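PDB 1ZWX: sphingomyelinase-c from Listeria ivanovii, which belongs to the endonuclease/exonuclease/phosphatase family and has the two-sheet architecture of DNase I-like proteins. Local coordinates for residues 61-64 / 65-69; 251-254 / 255-258. One frame throughout, in Å; residues are numbered along the deposited sequence. Where two conformers were deposited one is given.

Contact 1: 61-64 / 65-69; sequences SHRL and LNNLR
Three successive i to i+4 backbone bonds, all nearly straight, join residues 61-64 to 65-69 as helix: Leu65 N to Ser61 O at 2.9 Å, Asn66 N to His62 O, and Asn67 N to Arg63 O. The fourth, Leu68 N to Leu64 O, is weak: at 3.0 Å its length is ordinary, but the N-H...O angle is only 124°.

On the buried side, Leu64 and Leu68 meet through their methyls, CD1 of Leu64 lying 3.8 Å from CD1 of Leu68. Leu64 swings its branch beside its own carbonyl carbon (chi1 172°), whereas Leu68 carries its CG beside its backbone N, and the two side chains converge one turn apart. Leu65 folds back over the preceding turn, its CG 3.4 Å from Ser61 O, and its side chain also packs on Ala104 and Val106.

On the exposed side, Asn66 OD1 sits over one face of the His62 ring, 3.1 Å from NE2; the ring and amide planes are 53° apart, and the angle rules out a hydrogen bond. On the flank that faces helix 31-39, Arg63 and Asn67 touch through aliphatic CG and amide ND2, 3.7 Å apart. Their polar ends converge on that helix: Arg63 NH1 forms a salt bridge with Asp36, and Asn67 ND2 bonds to Ala35 O and Asp36 OD1.

With Leu64 also against Leu52 and Ile38, this is the C-terminal part of amphipathic helix 58-67, covering a sheet face in the layered alpha/beta fold of DNase I-like proteins.

Contact 2: 251-254 / 255-258; sequences FVEN and GHAR
Glu253 OE1 takes two hydrogen bonds from residues that follow it, 2.8 Å from His256 ND1 and 2.9 Å from Gly255 N. The two donors reach the oxygen from opposite faces of the carboxylate plane, ND1 36° out of it and the glycine nitrogen 60° out. Glu253 OE1 meets the imidazole at its edge, with carboxylate and ring planes 62° apart. A bend at chi2 brings the carboxylate over the residues that follow.

Across the turn, Arg258 has two conformers, so its placement is tentative. In the conformer given here its side chain crosses Asn254 at a slant, with Asn254 CA 3.6 Å above the guanidinium plane, toward the rim. Asn254 OD1 stands over the same flat group, 3.1 Å from Arg258 NH1 but at a poor angle for a bond. Nearer the Arg258 backbone, Val252 CG1 packs 3.8 Å from Arg258 CG. A water lies 2.8 Å from Glu253 O and 2.7 Å from Ala257 O and can donate to either, though it has more acceptors near it than protons.

Second-shell partners fix the polar ends: Gln176 NE2 bonds to Glu253 OE2, Ile184 O accepts from His256 NE2, and Ser215 OG pairs with Asn254 ND2. Carboxylate and imidazole are thus each held from both ends, which probably restrains their rotation.

The backbone from Glu253 to His256 is a type I beta turn, here stapled by a His-carboxylate hydrogen bond where the chain leaves the edge strand 248-252.

In the fold
Contact 1 comes first along the chain, on helix 58-67, which follows strand 49-55 and precedes strand 74-75; both of those strands, with 104-107, belong to one six-stranded mixed sheet. Contact 2 opens after contact 1 has closed, so the two stand in series and neither nest nor cross. Each is a local contact within a continuous run, spanning successive turns of one helix or closing a beta turn. Contact 2 begins at the end of strand 248-252, an outermost strand of the other six-stranded sheet, and the chain then passes to strand 262-266 at an edge of the first. The contact centres are 30 Å apart, and their nearest atoms about 19 Å.

Contact 1: 61-64 / 65-69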
ATOM      1  N   SER A  61       9.240 -11.236   1.876  1.00 24.26           N
ATOM      2  CA  SER A  61       7.947 -10.778   2.423  1.00 24.14           C
ATOM      3  C   SER A  61       7.683 -11.544   3.719  1.00 24.97           C
ATOM      4  O   SER A  61       7.319 -10.940   4.720  1.00 23.55           O
ATOM      5  CB  SER A  61       6.830 -11.033   1.418  1.00 24.66           C
ATOM      6  OG  SER A  61       7.074 -10.216   0.273  1.00 23.73           O
ATOM      7  N   HIS A  62       7.912 -12.858   3.701  1.00 25.85           N
ATOM      8  CA  HIS A  62       7.847 -13.648   4.946  1.00 27.98           C
ATOM      9  C   HIS A  62       8.777 -13.088   6.009  1.00 27.41           C
ATOM     10  O   HIS A  62       8.366 -12.885   7.161  1.00 27.88           O
ATOM     11  CB  HIS A  62       8.105 -15.130   4.680  1.00 29.27           C
ATOM     12  CG  HIS A  62       8.171 -15.965   5.926  1.00 35.29           C
ATOM     13  ND1 HIS A  62       9.367 -16.330   6.515  1.00 39.91           N
ATOM     14  CD2 HIS A  62       7.192 -16.494   6.703  1.00 39.41           C
ATOM     15  CE1 HIS A  62       9.121 -17.055   7.594  1.00 41.13           C
ATOM     16  NE2 HIS A  62       7.812 -17.180   7.725  1.00 41.64           N
ATOM     17  N   ARG A  63      10.015 -12.772   5.638  1.00 26.98           N
ATOM     18  CA  ARG A  63      10.914 -12.146   6.582  1.00 26.42           C
ATOM     19  C   ARG A  63      10.389 -10.832   7.160  1.00 26.66           C
ATOM     20  O   ARG A  63      10.439 -10.608   8.405  1.00 26.73           O
ATOM     21  CB  ARG A  63      12.321 -11.953   6.005  1.00 26.98           C
ATOM     22  CG  ARG A  63      13.247 -11.282   7.019  1.00 29.78           C
ATOM     23  CD  ARG A  63      14.620 -11.060   6.483  1.00 35.99           C
ATOM     24  NE  ARG A  63      15.381 -12.297   6.521  1.00 40.27           N
ATOM     25  CZ  ARG A  63      16.690 -12.374   6.288  1.00 42.15           C
ATOM     26  NH1 ARG A  63      17.381 -11.281   5.997  1.00 39.11           N
ATOM     27  NH2 ARG A  63      17.295 -13.555   6.331  1.00 40.84           N
ATOM     28  N   LEU A  64       9.927  -9.933   6.297  1.00 24.90           N
ATOM     29  CA  LEU A  64       9.445  -8.633   6.759  1.00 24.77           C
ATOM     30  C   LEU A  64       8.268  -8.814   7.731  1.00 24.31           C
ATOM     31  O   LEU A  64       8.249  -8.208   8.800  1.00 24.90           O
ATOM     32  CB  LEU A  64       9.023  -7.755   5.570  1.00 23.83           C
ATOM     33  CG  LEU A  64       8.334  -6.441   5.917  1.00 23.54           C
ATOM     34  CD1 LEU A  64       9.169  -5.540   6.826  1.00 21.72           C
ATOM     35  CD2 LEU A  64       7.994  -5.739   4.617  1.00 24.19           C
ATOM     36  N   LEU A  65       7.305  -9.635   7.348  1.00 24.66           N
ATOM     37  CA  LEU A  65       6.108  -9.832   8.149  1.00 25.20           C
ATOM     38  C   LEU A  65       6.501 -10.467   9.487  1.00 26.23           C
ATOM     39  O   LEU A  65       5.994 -10.116  10.542  1.00 24.61           O
ATOM     40  CB  LEU A  65       5.119 -10.712   7.397  1.00 24.47           C
ATOM     41  CG  LEU A  65       4.476  -9.935   6.216  1.00 24.60           C
ATOM     42  CD1 LEU A  65       3.747 -10.897   5.357  1.00 24.15           C
ATOM     43  CD2 LEU A  65       3.551  -8.872   6.800  1.00 26.04           C
ATOM     44  N   ASN A  66       7.465 -11.371   9.430  1.00 27.55           N
ATOM     45  CA  ASN A  66       8.019 -11.937  10.658  1.00 29.22           C
ATOM     46  C   ASN A  66       8.724 -10.965  11.582  1.00 28.57           C
ATOM     47  O   ASN A  66       8.478 -10.971  12.803  1.00 28.60           O
ATOM     48  CB  ASN A  66       8.881 -13.143  10.340  1.00 30.40           C
ATOM     49  CG  ASN A  66       8.222 -14.388  10.763  1.00 36.25           C
ATOM     50  OD1 ASN A  66       7.501 -15.032   9.998  1.00 42.54           O
ATOM     51  ND2 ASN A  66       8.384 -14.703  12.038  1.00 40.74           N
ATOM     52  N   ASN A  67       9.570 -10.121  11.006  1.00 27.61           N
ATOM     53  CA  ASN A  67      10.227  -9.048  11.722  1.00 28.12           C
ATOM     54  C   ASN A  67       9.240  -8.088  12.380  1.00 28.49           C
ATOM     55  O   ASN A  67       9.591  -7.397  13.345  1.00 28.08           O
ATOM     56  CB  ASN A  67      11.097  -8.211  10.779  1.00 27.82           C
ATOM     57  CG  ASN A  67      12.339  -8.958  10.272  1.00 29.87           C
ATOM     58  OD1 ASN A  67      12.663 -10.019  10.761  1.00 28.29           O
ATOM     59  ND2 ASN A  67      13.018  -8.389   9.257  1.00 30.55           N
ATOM     60  N   LEU A  68       8.034  -8.000  11.808  1.00 28.67           N
ATOM     61  CA  LEU A  68       7.041  -7.007  12.248  1.00 28.73           C
ATOM     62  C   LEU A  68       6.117  -7.544  13.338  1.00 29.18           C
ATOM     63  O   LEU A  68       5.306  -6.787  13.904  1.00 28.50           O
ATOM     64  CB  LEU A  68       6.197  -6.519  11.044  1.00 28.25           C
ATOM     65  CG  LEU A  68       6.879  -5.528  10.080  1.00 25.69           C
ATOM     66  CD1 LEU A  68       5.981  -5.253   8.879  1.00 25.58           C
ATOM     67  CD2 LEU A  68       7.272  -4.223  10.782  1.00 24.86           C
ATOM     68  N   ARG A  69       6.226  -8.844  13.610  1.00 30.18           N
ATOM     69  CA  ARG A  69       5.363  -9.543  14.564  1.00 32.11           C
ATOM     70  C   ARG A  69       5.427  -8.991  15.988  1.00 32.42           C
ATOM     71  O   ARG A  69       4.413  -8.977  16.691  1.00 32.47           O
ATOM     72  CB  ARG A  69       5.701 -11.028  14.625  1.00 31.78           C
ATOM     73  CG  ARG A  69       5.148 -11.862  13.541  1.00 35.99           C
ATOM     74  CD  ARG A  69       3.687 -12.200  13.753  1.00 40.19           C
ATOM     75  NE  ARG A  69       3.247 -13.132  12.708  1.00 44.78           N
ATOM     76  CZ  ARG A  69       1.978 -13.393  12.396  1.00 47.02           C
ATOM     77  NH1 ARG A  69       0.974 -12.794  13.035  1.00 48.72           N
ATOM     78  NH2 ARG A  69       1.708 -14.254  11.424  1.00 47.78           N
TER

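Contact 2: 251-254 / 255-258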
ATOM      1  N   PHE A 251      -6.932   7.322   2.795  1.00 21.28           N
ATOM      2  CA  PHE A 251      -8.159   8.130   2.798  1.00 22.77           C
ATOM      3  C   PHE A 251      -9.125   7.655   3.857  1.00 23.06           C
ATOM      4  O   PHE A 251      -9.095   6.515   4.268  1.00 23.08           O
ATOM      5  CB  PHE A 251      -8.917   7.949   1.473  1.00 22.17           C
ATOM      6  CG  PHE A 251      -8.204   8.505   0.255  1.00 23.01           C
ATOM      7  CD1 PHE A 251      -7.835   7.641  -0.788  1.00 26.89           C
ATOM      8  CD2 PHE A 251      -7.937   9.877   0.129  1.00 24.80           C
ATOM      9  CE1 PHE A 251      -7.188   8.148  -1.973  1.00 26.65           C
ATOM     10  CE2 PHE A 251      -7.278  10.400  -1.018  1.00 25.45           C
ATOM     11  CZ  PHE A 251      -6.910   9.518  -2.085  1.00 24.46           C
ATOM     12  N   VAL A 252     -10.055   8.539   4.214  1.00 23.45           N
ATOM     13  CA  VAL A 252     -11.216   8.185   5.010  1.00 23.91           C
ATOM     14  C   VAL A 252     -12.425   8.152   4.090  1.00 24.04           C
ATOM     15  O   VAL A 252     -12.617   9.077   3.285  1.00 24.57           O
ATOM     16  CB  VAL A 252     -11.428   9.231   6.140  1.00 23.80           C
ATOM     17  CG1 VAL A 252     -12.757   8.954   6.834  1.00 24.40           C
ATOM     18  CG2 VAL A 252     -10.265   9.191   7.134  1.00 24.43           C
ATOM     19  N   GLU A 253     -13.219   7.106   4.178  1.00 24.36           N
ATOM     20  CA  GLU A 253     -14.405   6.996   3.350  1.00 25.97           C
ATOM     21  C   GLU A 253     -15.521   7.957   3.818  1.00 27.19           C
ATOM     22  O   GLU A 253     -15.774   8.073   5.025  1.00 25.72           O
ATOM     23  CB  GLU A 253     -14.898   5.566   3.303  1.00 25.73           C
ATOM     24  CG  GLU A 253     -15.651   5.170   1.983  1.00 31.77           C
ATOM     25  CD  GLU A 253     -17.177   5.232   2.106  1.00 37.42           C
ATOM     26  OE1 GLU A 253     -17.697   5.500   3.214  1.00 39.59           O
ATOM     27  OE2 GLU A 253     -17.868   4.972   1.101  1.00 38.20           O
ATOM     28  N   ASN A 254     -16.203   8.604   2.856  1.00 27.57           N
ATOM     29  CA  ASN A 254     -17.098   9.734   3.185  1.00 29.40           C
ATOM     30  C   ASN A 254     -18.464   9.357   3.730  1.00 29.66           C
ATOM     31  O   ASN A 254     -19.104  10.175   4.391  1.00 31.62           O
ATOM     32  CB  ASN A 254     -17.262  10.718   1.998  1.00 28.98           C
ATOM     33  CG  ASN A 254     -16.062  11.661   1.835  1.00 29.00           C
ATOM     34  OD1 ASN A 254     -15.284  11.901   2.759  1.00 31.33           O
ATOM     35  ND2 ASN A 254     -15.906  12.201   0.628  1.00 33.92           N
ATOM     36  N   GLY A 255     -18.939   8.160   3.452  1.00 30.29           N
ATOM     37  CA  GLY A 255     -20.266   7.790   3.931  1.00 32.79           C
ATOM     38  C   GLY A 255     -20.282   7.280   5.378  1.00 33.42           C
ATOM     39  O   GLY A 255     -21.334   6.959   5.919  1.00 34.58           O
ATOM     40  N   HIS A 256     -19.110   7.203   5.995  1.00 33.37           N
ATOM     41  CA  HIS A 256     -18.968   6.611   7.322  1.00 32.86           C
ATOM     42  C   HIS A 256     -18.288   7.586   8.255  1.00 33.53           C
ATOM     43  O   HIS A 256     -18.031   8.735   7.876  1.00 33.70           O
ATOM     44  CB  HIS A 256     -18.220   5.284   7.216  1.00 32.15           C
ATOM     45  CG  HIS A 256     -19.007   4.233   6.523  1.00 30.44           C
ATOM     46  ND1 HIS A 256     -19.251   4.267   5.169  1.00 30.39           N
ATOM     47  CD2 HIS A 256     -19.645   3.140   6.993  1.00 29.10           C
ATOM     48  CE1 HIS A 256     -19.981   3.222   4.828  1.00 30.02           C
ATOM     49  NE2 HIS A 256     -20.230   2.519   5.917  1.00 31.11           N
ATOM     50  N   ALA A 257     -17.990   7.158   9.482  1.00 33.36           N
ATOM     51  CA  ALA A 257     -17.531   8.099  10.499  1.00 33.35           C
ATOM     52  C   ALA A 257     -16.234   8.777  10.133  1.00 34.25           C
ATOM     53  O   ALA A 257     -15.350   8.160   9.525  1.00 34.03           O
ATOM     54  CB  ALA A 257     -17.383   7.403  11.859  1.00 33.47           C
ATOM     55  N   ARG A 258     -16.110  10.042  10.535  1.00 34.35           N
ATOM     56  CA  ARG A 258     -14.961  10.863  10.177  1.00 35.26           C
ATOM     57  C   ARG A 258     -14.372  11.562  11.379  1.00 36.27           C
ATOM     58  O   ARG A 258     -15.098  11.921  12.292  1.00 37.59           O
ATOM     59  CB  ARG A 258     -15.349  11.890   9.090  1.00 35.23           C
ATOM     60  CG  ARG A 258     -15.630  11.209   7.702  1.00 35.63           C
ATOM     61  CD  ARG A 258     -15.899  12.171   6.553  1.00 35.41           C
ATOM     62  NE  ARG A 258     -17.273  12.123   6.072  0.50 37.73           N
ATOM     63  CZ  ARG A 258     -17.755  12.912   5.117  0.50 36.75           C
ATOM     64  NH1 ARG A 258     -16.969  13.808   4.541  0.50 38.03           N
ATOM     65  NH2 ARG A 258     -19.016  12.799   4.730  0.50 35.45           N
TER
HETATM   66  O   HOH W   1     -15.324   6.576   7.351  1.00 27.80           O